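Hypothetical 11.0 kDa protein (Sulfolobus virus 1, PDB 1TBX) probably acts as a homodimeric winged-helix transcription factor that recognises a palindromic or pseudo-palindromic DNA target. Local coordinates at residues Ser3-Tyr8 and Glu85-Ile90; Pro9-Leu14 and Ile78-Ala83; Asp19-Ala24 and Lys72-Ala77; Asp27-Val32 and Met38-Phe43; Arg59-Arg62 and Leu67-Thr70. One frame throughout, in Å; residues are numbered along the deposited sequence.

Interaction 1 (Ser3-Tyr8 and Glu85-Ile90)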
# COMPACT_ATOMS: atom_id res chain seq x y z
N SER A 3 6.83 -9.22 5.63
CA SER A 3 6.11 -9.99 4.57
C SER A 3 4.90 -9.24 3.94
O SER A 3 4.37 -8.28 4.53
CB SER A 3 5.67 -11.34 5.12
OG SER A 3 4.43 -11.18 5.76
N THR A 4 4.46 -9.70 2.76
CA THR A 4 3.54 -8.94 1.87
C THR A 4 4.12 -7.58 1.46
O THR A 4 4.28 -6.70 2.32
CB THR A 4 2.12 -8.80 2.49
OG1 THR A 4 1.54 -10.10 2.59
CG2 THR A 4 1.16 -8.06 1.55
N PRO A 5 4.44 -7.44 0.17
CA PRO A 5 4.75 -6.13 -0.45
C PRO A 5 3.37 -5.50 -0.51
O PRO A 5 2.43 -6.27 -0.71
CB PRO A 5 5.22 -6.51 -1.84
CG PRO A 5 5.30 -8.04 -1.86
CD PRO A 5 4.45 -8.56 -0.79
N PHE A 6 3.10 -4.22 -0.35
CA PHE A 6 3.58 -3.03 -0.92
C PHE A 6 2.76 -2.22 0.12
O PHE A 6 2.88 -0.99 0.25
CB PHE A 6 2.81 -2.83 -2.22
CG PHE A 6 3.52 -3.32 -3.46
CD1 PHE A 6 3.54 -4.67 -3.78
CD2 PHE A 6 4.15 -2.42 -4.32
CE1 PHE A 6 4.20 -5.12 -4.93
CE2 PHE A 6 4.79 -2.87 -5.45
CZ PHE A 6 4.82 -4.23 -5.76
N PHE A 7 1.86 -2.96 0.80
CA PHE A 7 0.93 -2.47 1.82
C PHE A 7 1.31 -3.02 3.18
O PHE A 7 1.60 -4.20 3.35
CB PHE A 7 -0.50 -2.94 1.52
CG PHE A 7 -0.89 -2.84 0.07
CD1 PHE A 7 -0.81 -3.95 -0.76
CD2 PHE A 7 -1.30 -1.63 -0.48
CE1 PHE A 7 -1.17 -3.87 -2.12
CE2 PHE A 7 -1.65 -1.53 -1.85
CZ PHE A 7 -1.58 -2.67 -2.67
N TYR A 8 1.29 -2.14 4.15
CA TYR A 8 1.41 -2.52 5.53
C TYR A 8 0.08 -3.10 6.01
O TYR A 8 -0.94 -2.97 5.31
CB TYR A 8 1.73 -1.28 6.33
CG TYR A 8 3.18 -0.90 6.38
CD1 TYR A 8 3.69 0.10 5.54
CD2 TYR A 8 4.03 -1.49 7.28
CE1 TYR A 8 5.02 0.49 5.62
CE2 TYR A 8 5.34 -1.12 7.36
CZ TYR A 8 5.84 -0.13 6.54
OH TYR A 8 7.18 0.21 6.67
N GLU A 85 -6.98 -4.70 -4.45
CA GLU A 85 -7.72 -5.49 -5.40
C GLU A 85 -7.01 -5.64 -6.73
O GLU A 85 -7.03 -6.73 -7.34
CB GLU A 85 -9.09 -4.89 -5.57
CG GLU A 85 -10.08 -5.92 -5.99
CD GLU A 85 -10.48 -6.86 -4.85
OE1 GLU A 85 -10.32 -6.45 -3.64
OE2 GLU A 85 -10.95 -8.00 -5.19
N THR A 86 -6.38 -4.55 -7.19
CA THR A 86 -5.70 -4.53 -8.45
C THR A 86 -4.48 -5.40 -8.26
O THR A 86 -4.14 -6.20 -9.12
CB THR A 86 -5.29 -3.07 -8.81
OG1 THR A 86 -6.46 -2.27 -8.96
CG2 THR A 86 -4.57 -2.99 -10.19
N TYR A 87 -3.83 -5.24 -7.11
CA TYR A 87 -2.72 -6.11 -6.73
C TYR A 87 -3.06 -7.59 -6.83
O TYR A 87 -2.36 -8.32 -7.55
CB TYR A 87 -2.25 -5.86 -5.31
CG TYR A 87 -0.99 -6.63 -4.97
CD1 TYR A 87 0.06 -6.71 -5.89
CD2 TYR A 87 -0.85 -7.29 -3.74
CE1 TYR A 87 1.21 -7.40 -5.61
CE2 TYR A 87 0.31 -7.99 -3.45
CZ TYR A 87 1.34 -8.04 -4.39
OH TYR A 87 2.52 -8.70 -4.12
N LYS A 88 -4.11 -8.02 -6.09
CA LYS A 88 -4.63 -9.37 -6.19
C LYS A 88 -4.81 -9.83 -7.62
O LYS A 88 -4.34 -10.90 -7.97
CB LYS A 88 -5.97 -9.44 -5.53
CG LYS A 88 -6.00 -9.64 -4.05
CD LYS A 88 -7.46 -9.97 -3.63
CE LYS A 88 -7.82 -9.24 -2.30
NZ LYS A 88 -9.05 -8.32 -2.21
N GLN A 89 -5.44 -9.02 -8.48
CA GLN A 89 -5.64 -9.42 -9.88
C GLN A 89 -4.38 -9.47 -10.68
O GLN A 89 -4.33 -10.14 -11.70
CB GLN A 89 -6.64 -8.51 -10.60
CG GLN A 89 -8.05 -8.70 -10.12
CD GLN A 89 -8.51 -10.18 -10.20
OE1 GLN A 89 -8.46 -10.80 -11.28
NE2 GLN A 89 -8.93 -10.73 -9.06
N ILE A 90 -3.37 -8.71 -10.26
CA ILE A 90 -2.09 -8.70 -10.96
C ILE A 90 -1.35 -10.01 -10.61
O ILE A 90 -0.93 -10.75 -11.50
CB ILE A 90 -1.32 -7.40 -10.61
CG1 ILE A 90 -1.59 -6.32 -11.66
CG2 ILE A 90 0.17 -7.65 -10.48
CD1 ILE A 90 -1.11 -4.96 -11.24
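Y87 holds its CG anti to the backbone N (chi1 -173°), which directs the phenol ring at the N-terminal arm, where F6 and F7 each keep CG beside the backbone N and present an edge to it. The three rings form an aromatic cluster built from two offset edge-to-face pairs. The F6 and Y87 centroids lie 5.4 Å apart with the planes at 63°, and those of F7 and Y87 5.9 Å apart at 61°. The two phenylalanines divide the tyrosine between them: F6 CE1 sits 3.8 Å from Y87 CE1, near the hydroxyl end, whereas F7 CE1 is 3.8 Å from Y87 CD2 and also lies against CB at the root of the side chain. P5 completes the contact, its CG 3.6 Å from Y87 OH. No hydrogen bond joins the arm to the helix here; the Y87 hydroxyl is instead hydrogen-bonded to K91 NZ, one turn further along. F7 packs in addition on A83 and I84 of helix 71-94. From the second subunit, F76 lays its ring nearly parallel to Y87 and meets F6 edge-to-face, as does F55 of that subunit, and the arm preceding helix 9-17 is thereby held between its own long helix and the dimer partner.

Interaction 2 (Pro9-Leu14 and Ile78-Ala83)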
# COMPACT_ATOMS: atom_id res chain seq x y z
N PRO A 9 0.07 -3.72 7.19
CA PRO A 9 -1.18 -4.27 7.75
C PRO A 9 -2.32 -3.28 7.91
O PRO A 9 -3.48 -3.60 7.60
CB PRO A 9 -0.75 -4.82 9.09
CG PRO A 9 0.66 -5.27 8.78
CD PRO A 9 1.24 -4.04 8.03
N GLU A 10 -2.00 -2.09 8.38
CA GLU A 10 -3.00 -1.05 8.56
C GLU A 10 -3.77 -0.82 7.25
O GLU A 10 -5.00 -0.63 7.25
CB GLU A 10 -2.23 0.17 8.98
CG GLU A 10 -0.80 -0.24 9.33
CD GLU A 10 0.22 0.65 8.68
OE1 GLU A 10 -0.20 1.59 8.01
OE2 GLU A 10 1.45 0.46 8.84
N ALA A 11 -3.04 -0.86 6.13
CA ALA A 11 -3.67 -0.72 4.82
C ALA A 11 -4.61 -1.88 4.49
O ALA A 11 -5.74 -1.67 4.07
CB ALA A 11 -2.61 -0.53 3.73
N ILE A 12 -4.15 -3.12 4.68
CA ILE A 12 -5.02 -4.25 4.38
C ILE A 12 -6.29 -4.22 5.26
O ILE A 12 -7.41 -4.29 4.73
CB ILE A 12 -4.28 -5.56 4.56
CG1 ILE A 12 -3.08 -5.56 3.62
CG2 ILE A 12 -5.17 -6.72 4.22
CD1 ILE A 12 -1.98 -6.47 4.04
N VAL A 13 -6.09 -4.09 6.57
CA VAL A 13 -7.15 -4.14 7.55
C VAL A 13 -8.13 -3.05 7.19
O VAL A 13 -9.31 -3.30 7.06
CB VAL A 13 -6.59 -3.93 8.94
CG1 VAL A 13 -7.74 -3.78 9.94
CG2 VAL A 13 -5.54 -5.10 9.34
N LEU A 14 -7.64 -1.86 6.93
CA LEU A 14 -8.54 -0.78 6.53
C LEU A 14 -9.40 -1.11 5.28
O LEU A 14 -10.63 -0.92 5.28
CB LEU A 14 -7.72 0.51 6.31
CG LEU A 14 -8.56 1.78 6.37
CD1 LEU A 14 -9.38 1.76 7.64
CD2 LEU A 14 -7.69 3.06 6.24
N ILE A 78 -11.63 3.14 0.47
CA ILE A 78 -12.06 2.92 -0.93
C ILE A 78 -10.86 2.89 -1.87
O ILE A 78 -10.72 1.97 -2.68
CB ILE A 78 -13.03 3.99 -1.41
CG1 ILE A 78 -14.36 3.92 -0.64
CG2 ILE A 78 -13.22 3.91 -2.92
CD1 ILE A 78 -15.14 5.30 -0.66
N SER A 79 -9.99 3.90 -1.76
CA SER A 79 -8.84 3.95 -2.64
C SER A 79 -7.80 2.87 -2.31
O SER A 79 -7.10 2.39 -3.19
CB SER A 79 -8.22 5.33 -2.65
OG SER A 79 -7.84 5.71 -1.35
N LEU A 80 -7.66 2.50 -1.05
CA LEU A 80 -6.83 1.34 -0.72
C LEU A 80 -7.38 0.04 -1.30
O LEU A 80 -6.61 -0.78 -1.80
CB LEU A 80 -6.65 1.19 0.79
CG LEU A 80 -5.82 2.22 1.59
CD1 LEU A 80 -5.96 2.04 3.14
CD2 LEU A 80 -4.32 2.30 1.13
N LYS A 81 -8.70 -0.17 -1.22
CA LYS A 81 -9.35 -1.40 -1.69
C LYS A 81 -9.02 -1.62 -3.16
O LYS A 81 -8.72 -2.76 -3.57
CB LYS A 81 -10.88 -1.30 -1.52
CG LYS A 81 -11.69 -2.54 -1.94
CD LYS A 81 -11.99 -3.56 -0.79
CE LYS A 81 -10.83 -4.68 -0.57
NZ LYS A 81 -11.25 -6.12 -0.30
N THR A 82 -9.08 -0.53 -3.92
CA THR A 82 -8.88 -0.53 -5.37
C THR A 82 -7.42 -0.94 -5.70
O THR A 82 -7.19 -1.80 -6.53
CB THR A 82 -9.42 0.88 -6.01
OG1 THR A 82 -9.02 1.04 -7.37
CG2 THR A 82 -8.77 2.07 -5.46
N ALA A 83 -6.47 -0.34 -4.99
CA ALA A 83 -5.07 -0.73 -5.00
C ALA A 83 -4.81 -2.23 -4.66
O ALA A 83 -4.24 -2.96 -5.49
CB ALA A 83 -4.27 0.19 -4.12
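The side chains of L80 and L14 cross at about a right angle, with one methyl of L80 as the main point of contact. L80 CD1 lies 3.7 Å from L14 CD2 and 3.9 Å from L14 CB, so it rests against both the base and one branch of that leucine. L80 CD1 also approaches the backbone, 3.8 Å from A11 O, while the other branch turns to the alanine, L80 CD2 standing 4.2 Å from A11 CB. A chi1 of -69° sets L80 CG beside its backbone N, and chi2 near 170° then spreads the methyls, CD1 to L14 and CD2 to A11, two residues one turn apart on helix 9-17. The small A11 side chain lets the backbones come close, A11 CA lying 6.7 Å from L80 CA. In the winged-helix fold this is where the first helix of the domain meets the long helix 71-94 that follows the wing. Other side chains of helix 9-17 pack on the helix-turn-helix: V13 on L28 and L50, I12 on V32 and on F36 of the loop. The buried patch reaches the dimer interface as well, since F6 of the second subunit packs on A11 and F7 of that subunit on L80.

Interaction 3 (Asp19-Ala24 and Lys72-Ala77)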
# COMPACT_ATOMS: atom_id res chain seq x y z
N ASP A 19 -17.12 -1.82 3.56
CA ASP A 19 -18.23 -2.69 3.30
C ASP A 19 -18.45 -3.83 4.32
O ASP A 19 -19.37 -4.65 4.12
CB ASP A 19 -18.05 -3.34 1.90
CG ASP A 19 -19.02 -2.79 0.86
OD1 ASP A 19 -20.08 -2.25 1.26
OD2 ASP A 19 -18.79 -2.83 -0.37
N ASN A 20 -17.62 -3.90 5.36
CA ASN A 20 -17.85 -4.89 6.41
C ASN A 20 -18.04 -4.24 7.74
O ASN A 20 -17.74 -4.85 8.79
CB ASN A 20 -16.72 -5.90 6.47
CG ASN A 20 -16.80 -6.90 5.36
OD1 ASN A 20 -15.97 -7.79 5.26
ND2 ASN A 20 -17.79 -6.74 4.48
N GLU A 21 -18.53 -3.01 7.72
CA GLU A 21 -18.79 -2.36 8.99
C GLU A 21 -19.79 -3.19 9.81
O GLU A 21 -20.70 -3.79 9.24
CB GLU A 21 -19.23 -0.94 8.76
CG GLU A 21 -18.09 -0.06 8.29
CD GLU A 21 -18.58 1.27 7.81
OE1 GLU A 21 -19.47 1.84 8.46
OE2 GLU A 21 -18.13 1.72 6.73
N GLY A 22 -19.57 -3.29 11.12
CA GLY A 22 -20.41 -4.13 11.95
C GLY A 22 -19.75 -5.43 12.33
O GLY A 22 -20.17 -6.14 13.27
N ILE A 23 -18.70 -5.77 11.59
CA ILE A 23 -18.05 -7.06 11.75
C ILE A 23 -17.41 -7.10 13.13
O ILE A 23 -16.81 -6.11 13.57
CB ILE A 23 -17.01 -7.28 10.62
CG1 ILE A 23 -16.38 -8.68 10.72
CG2 ILE A 23 -15.93 -6.19 10.63
CD1 ILE A 23 -16.15 -9.39 9.36
N ALA A 24 -17.59 -8.20 13.84
CA ALA A 24 -16.81 -8.40 15.05
C ALA A 24 -15.33 -8.41 14.65
O ALA A 24 -14.92 -9.10 13.72
CB ALA A 24 -17.18 -9.69 15.74
N LYS A 72 -13.04 9.83 7.55
CA LYS A 72 -11.72 9.73 6.88
C LYS A 72 -11.27 8.28 6.56
O LYS A 72 -10.53 8.05 5.60
CB LYS A 72 -10.64 10.60 7.59
CG LYS A 72 -9.51 9.96 8.41
CD LYS A 72 -9.15 10.86 9.60
CE LYS A 72 -7.85 10.45 10.30
NZ LYS A 72 -6.78 11.51 10.42
N GLY A 73 -11.74 7.32 7.34
CA GLY A 73 -11.48 5.93 7.03
C GLY A 73 -12.25 5.49 5.80
O GLY A 73 -11.70 4.79 4.94
N LYS A 74 -13.52 5.90 5.70
CA LYS A 74 -14.39 5.48 4.61
C LYS A 74 -13.79 5.98 3.31
O LYS A 74 -13.71 5.21 2.35
CB LYS A 74 -15.82 6.03 4.76
CG LYS A 74 -16.95 4.98 5.02
CD LYS A 74 -18.21 5.68 5.59
CE LYS A 74 -19.18 4.71 6.30
NZ LYS A 74 -19.66 5.16 7.69
N LEU A 75 -13.34 7.23 3.30
CA LEU A 75 -12.72 7.82 2.12
C LEU A 75 -11.47 7.08 1.71
O LEU A 75 -11.34 6.62 0.57
CB LEU A 75 -12.46 9.31 2.36
CG LEU A 75 -13.83 10.00 2.20
CD1 LEU A 75 -14.02 11.32 2.98
CD2 LEU A 75 -14.21 10.14 0.68
N PHE A 76 -10.56 6.89 2.65
CA PHE A 76 -9.30 6.19 2.37
C PHE A 76 -9.47 4.71 2.02
O PHE A 76 -8.89 4.24 1.03
CB PHE A 76 -8.37 6.31 3.57
CG PHE A 76 -6.92 6.07 3.25
CD1 PHE A 76 -6.44 6.18 1.95
CD2 PHE A 76 -6.03 5.75 4.29
CE1 PHE A 76 -5.07 5.93 1.68
CE2 PHE A 76 -4.67 5.52 4.04
CZ PHE A 76 -4.19 5.61 2.72
N ALA A 77 -10.23 3.98 2.83
CA ALA A 77 -10.50 2.57 2.59
C ALA A 77 -10.83 2.27 1.10
O ALA A 77 -10.33 1.30 0.53
CB ALA A 77 -11.61 2.07 3.53
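E21 and K74 meet at the surface by a carboxylate and the end of a lysine chain, the two side chains crossing at about a right angle. E21, extended beyond CG, reaches across from its loop to the lysine end, where K74 CE lies near both carboxylate oxygens. The charged groups are held slackly: a salt bridge links K74 NZ to E21 OE1 at 3.4 Å, and as a hydrogen bond it is weak. Both side chains also touch L69 of strand 64-69. Behind E21 the loop is much firmer. A type II turn runs from N20 to I23, closed by a hydrogen bond from I23 N to N20 O at 3.1 Å, with G22 taking the third position at a positive phi (104°). G22 and I23 are both bonded through their backbones to L67, which probably restrains the backbone at the foot of E21. The tight part of the arrangement is therefore the turn and its seat on the strand. K74, by contrast, is exposed on helix 71-94, and the ion pair is the loose side. A weak ion pair at the surface probably adds only modest electrostatic attraction between the loop and the start of the helix, and the two charges would be expected to keep their usual ionisation.

Interaction 4 (Asp27-Val32 and Met38-Phe43)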
# COMPACT_ATOMS: atom_id res chain seq x y z
N ASP A 27 -13.61 -11.55 13.66
CA ASP A 27 -14.00 -12.02 12.34
C ASP A 27 -13.32 -11.24 11.24
O ASP A 27 -13.02 -11.82 10.20
CB ASP A 27 -15.51 -12.01 12.11
CG ASP A 27 -16.18 -13.06 12.93
OD1 ASP A 27 -15.47 -14.04 13.26
OD2 ASP A 27 -17.38 -12.97 13.32
N LEU A 28 -13.08 -9.95 11.47
CA LEU A 28 -12.35 -9.17 10.47
C LEU A 28 -10.95 -9.75 10.37
O LEU A 28 -10.44 -9.92 9.29
CB LEU A 28 -12.29 -7.68 10.78
CG LEU A 28 -11.46 -6.87 9.75
CD1 LEU A 28 -12.17 -6.78 8.37
CD2 LEU A 28 -11.00 -5.47 10.21
N TYR A 29 -10.37 -10.10 11.51
CA TYR A 29 -9.12 -10.78 11.46
C TYR A 29 -9.15 -12.06 10.62
O TYR A 29 -8.25 -12.27 9.80
CB TYR A 29 -8.65 -11.13 12.84
CG TYR A 29 -7.44 -12.03 12.74
CD1 TYR A 29 -6.27 -11.57 12.14
CD2 TYR A 29 -7.49 -13.33 13.14
CE1 TYR A 29 -5.17 -12.37 12.04
CE2 TYR A 29 -6.38 -14.15 13.05
CZ TYR A 29 -5.24 -13.66 12.50
OH TYR A 29 -4.16 -14.45 12.35
N LYS A 30 -10.14 -12.94 10.83
CA LYS A 30 -10.20 -14.18 10.06
C LYS A 30 -10.21 -13.93 8.56
O LYS A 30 -9.52 -14.59 7.79
CB LYS A 30 -11.42 -14.98 10.42
CG LYS A 30 -11.24 -15.71 11.70
CD LYS A 30 -12.59 -16.05 12.23
CE LYS A 30 -12.77 -17.56 12.09
NZ LYS A 30 -14.20 -17.96 11.87
N LYS A 31 -10.96 -12.94 8.15
CA LYS A 31 -11.16 -12.61 6.76
C LYS A 31 -9.86 -12.10 6.11
O LYS A 31 -9.48 -12.56 5.03
CB LYS A 31 -12.19 -11.49 6.73
CG LYS A 31 -12.84 -11.28 5.43
CD LYS A 31 -14.09 -10.43 5.63
CE LYS A 31 -15.25 -11.25 6.16
NZ LYS A 31 -15.96 -11.93 5.05
N VAL A 32 -9.23 -11.12 6.76
CA VAL A 32 -7.98 -10.53 6.31
C VAL A 32 -6.98 -11.67 6.17
O VAL A 32 -6.36 -11.87 5.10
CB VAL A 32 -7.47 -9.45 7.33
CG1 VAL A 32 -6.01 -9.15 7.17
CG2 VAL A 32 -8.26 -8.15 7.18
N MSE A 38 -1.55 -12.80 8.34
CA MSE A 38 -0.76 -12.08 9.32
C MSE A 38 -1.04 -12.66 10.68
O MSE A 38 -1.97 -13.47 10.86
CB MSE A 38 -1.00 -10.58 9.24
CG MSE A 38 -2.12 -10.08 10.09
SE MSE A 38 -3.00 -8.53 9.28
CE MSE A 38 -2.59 -7.08 10.43
N SER A 39 -0.22 -12.29 11.66
CA SER A 39 -0.48 -12.80 12.99
C SER A 39 -1.53 -11.90 13.64
O SER A 39 -1.84 -10.79 13.12
CB SER A 39 0.79 -12.84 13.78
OG SER A 39 1.26 -11.55 14.11
N THR A 40 -2.06 -12.40 14.75
CA THR A 40 -2.98 -11.63 15.59
C THR A 40 -2.21 -10.47 16.22
O THR A 40 -2.71 -9.35 16.27
CB THR A 40 -3.58 -12.50 16.68
OG1 THR A 40 -2.50 -13.01 17.49
CG2 THR A 40 -4.32 -13.75 16.09
N ALA A 41 -0.99 -10.71 16.69
CA ALA A 41 -0.14 -9.59 17.11
C ALA A 41 -0.14 -8.53 15.99
O ALA A 41 -0.61 -7.39 16.20
CB ALA A 41 1.29 -10.04 17.48
N THR A 42 0.35 -8.87 14.79
CA THR A 42 0.37 -7.85 13.78
C THR A 42 -1.04 -7.27 13.49
O THR A 42 -1.17 -6.05 13.40
CB THR A 42 1.35 -8.10 12.52
OG1 THR A 42 0.68 -7.78 11.26
CG2 THR A 42 1.98 -9.53 12.36
N PHE A 43 -2.10 -8.10 13.44
CA PHE A 43 -3.46 -7.57 13.17
C PHE A 43 -3.94 -6.57 14.19
O PHE A 43 -4.45 -5.51 13.81
CB PHE A 43 -4.52 -8.68 12.99
CG PHE A 43 -5.95 -8.17 12.92
CD1 PHE A 43 -6.57 -7.99 11.69
CD2 PHE A 43 -6.70 -7.90 14.10
CE1 PHE A 43 -7.93 -7.51 11.60
CE2 PHE A 43 -8.05 -7.40 14.03
CZ PHE A 43 -8.66 -7.22 12.79
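The helix-turn-helix of this winged-helix domain is joined here, Y29 of helix 25-33 meeting F43 and the residues that lead into helix 40-52. Y29 CB stands over the centre of the F43 ring, 3.7 Å from its centroid, in a CH-pi contact. Further out, the tyrosine ring turns its edge to the same phenylalanine in an offset edge-to-face pair, centroids 5.2 Å apart and planes at 69°. F43 reaches this place because its CG is anti to the backbone N (chi1 171°), sending the ring across to helix 25-33, where L28 CD2 lies at its rim, 3.9 Å from F43 CZ. The phenol oxygen extends beyond the ring to the turn, donating a 2.8 Å hydrogen bond from Y29 OH to M38 O, tilted 19° from the plane of that carbonyl. In winged-helix proteins the second of these helices is usually the recognition helix, so helix 40-52 probably has that part here. T40, in its first turn, sets CG2 3.7 Å from Y29 CE2. V32 CG1 lies 3.7 Å from SE of selenomethionine M38. The turn is tied further by N33, whose OD1 is bonded to M38 N, while P9 of helix 9-17 packs on T42.

Interaction 5 (Arg59-Arg62 and Leu67-Thr70)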
# COMPACT_ATOMS: atom_id res chain seq x y z
N ARG A 59 -16.68 -0.40 18.79
CA ARG A 59 -17.72 -0.43 19.84
C ARG A 59 -18.05 -1.85 20.32
O ARG A 59 -18.00 -2.82 19.55
CB ARG A 59 -19.01 0.24 19.37
CG ARG A 59 -18.86 1.63 18.71
CD ARG A 59 -20.19 2.24 18.24
NE ARG A 59 -20.24 2.44 16.80
CZ ARG A 59 -21.35 2.68 16.10
NH1 ARG A 59 -22.54 2.75 16.71
NH2 ARG A 59 -21.28 2.87 14.77
N GLN A 60 -18.37 -1.97 21.61
CA GLN A 60 -18.92 -3.21 22.16
C GLN A 60 -20.45 -3.18 21.95
O GLN A 60 -21.18 -2.54 22.68
CB GLN A 60 -18.49 -3.43 23.62
CG GLN A 60 -19.16 -4.60 24.37
CD GLN A 60 -18.45 -5.96 24.22
OE1 GLN A 60 -17.22 -6.06 24.14
NE2 GLN A 60 -19.25 -7.01 24.19
N GLU A 61 -20.91 -3.84 20.90
CA GLU A 61 -22.31 -3.87 20.53
C GLU A 61 -22.73 -5.32 20.35
O GLU A 61 -21.93 -6.15 19.88
CB GLU A 61 -22.50 -3.15 19.20
CG GLU A 61 -22.88 -1.68 19.33
CD GLU A 61 -22.83 -0.98 17.98
OE1 GLU A 61 -22.88 -1.67 16.90
OE2 GLU A 61 -22.73 0.27 18.01
N ARG A 62 -23.96 -5.63 20.77
CA ARG A 62 -24.59 -6.94 20.55
C ARG A 62 -23.67 -8.13 20.97
O ARG A 62 -23.42 -9.07 20.19
CB ARG A 62 -25.11 -7.02 19.09
CG ARG A 62 -25.87 -5.76 18.62
CD ARG A 62 -26.96 -5.27 19.61
NE ARG A 62 -28.17 -6.09 19.49
CZ ARG A 62 -29.03 -6.41 20.46
NH1 ARG A 62 -28.88 -5.97 21.73
NH2 ARG A 62 -30.06 -7.19 20.15
N LEU A 67 -16.31 -3.20 14.54
CA LEU A 67 -15.54 -2.16 13.88
C LEU A 67 -16.35 -1.34 12.90
O LEU A 67 -17.08 -1.88 12.04
CB LEU A 67 -14.32 -2.78 13.16
CG LEU A 67 -13.42 -3.54 14.15
CD1 LEU A 67 -12.39 -4.31 13.40
CD2 LEU A 67 -12.77 -2.63 15.23
N TYR A 68 -16.22 -0.02 13.01
CA TYR A 68 -16.87 0.87 12.07
C TYR A 68 -15.81 1.74 11.46
O TYR A 68 -14.69 1.86 11.99
CB TYR A 68 -18.01 1.65 12.73
CG TYR A 68 -19.01 0.67 13.32
CD1 TYR A 68 -18.72 0.03 14.53
CD2 TYR A 68 -20.18 0.30 12.63
CE1 TYR A 68 -19.58 -0.92 15.08
CE2 TYR A 68 -21.06 -0.66 13.17
CZ TYR A 68 -20.75 -1.26 14.41
OH TYR A 68 -21.57 -2.21 15.02
N LEU A 69 -16.15 2.29 10.30
CA LEU A 69 -15.25 3.17 9.59
C LEU A 69 -15.57 4.57 10.01
O LEU A 69 -16.65 4.88 10.48
CB LEU A 69 -15.38 3.04 8.09
CG LEU A 69 -14.61 1.87 7.49
CD1 LEU A 69 -15.00 1.74 6.03
CD2 LEU A 69 -13.12 2.07 7.65
N THR A 70 -14.60 5.42 9.82
CA THR A 70 -14.70 6.77 10.22
C THR A 70 -14.94 7.52 8.92
O THR A 70 -14.80 6.92 7.85
CB THR A 70 -13.38 7.06 10.87
OG1 THR A 70 -13.62 7.58 12.18
CG2 THR A 70 -12.51 8.05 10.10
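R59 and Y68 meet by a cation-pi contact, the guanidinium lying over one face of the ring with R59 CZ 4.0 Å from the centroid and only 9° off the ring normal. The two planes are not parallel but stand 44° apart, and R59 NH2 comes closest, 3.5 Å from Y68 CG. E61 approaches the other end of the tyrosine, where Y68 OH donates to E61 OE1; the modelled separation of 2.4 Å is very short, and its exact value is doubtful at this resolution. The second carboxylate oxygen turns to the arginine, E61 OE2 and R59 NH1 forming a 2.8 Å salt bridge. E61 thus lies between the arginine and the phenol, with one oxygen directed to each. A bend at chi3 (-117°) folds the end of R59 over the ring. The next shell is the strand pairing: the backbone of R59 is bonded to that of R66 and Y68 to K57, while the R66 side chain reaches E61 O and R62 O. L67 packs instead on L17 and L28. Strands 56-61 and 64-69 form the antiparallel hairpin that is the wing of this winged-helix domain, L67 facing the helices and R59, E61 and Y68 the other side.

Overall arrangement
From the N terminus, the arm of interaction 1 reaches across to helix 71-94 and closes the widest loop of the five. Interaction 2 lies within it, joining helix 9-17 to the same long helix, and interaction 3 lies within that, bringing the loop after helix 9-17 to the start of helix 71-94. Inside this third loop, interactions 4 and 5 follow one another in series, the first closing the helix-turn-helix and the second the wing; no loops cross. Helix 71-94 thus carries one side of interactions 1 to 3. L14 links interaction 2 to F76 and L69, and L28 meets L67 between interactions 4 and 5. Interactions 1, 2 and 3 also touch the second subunit.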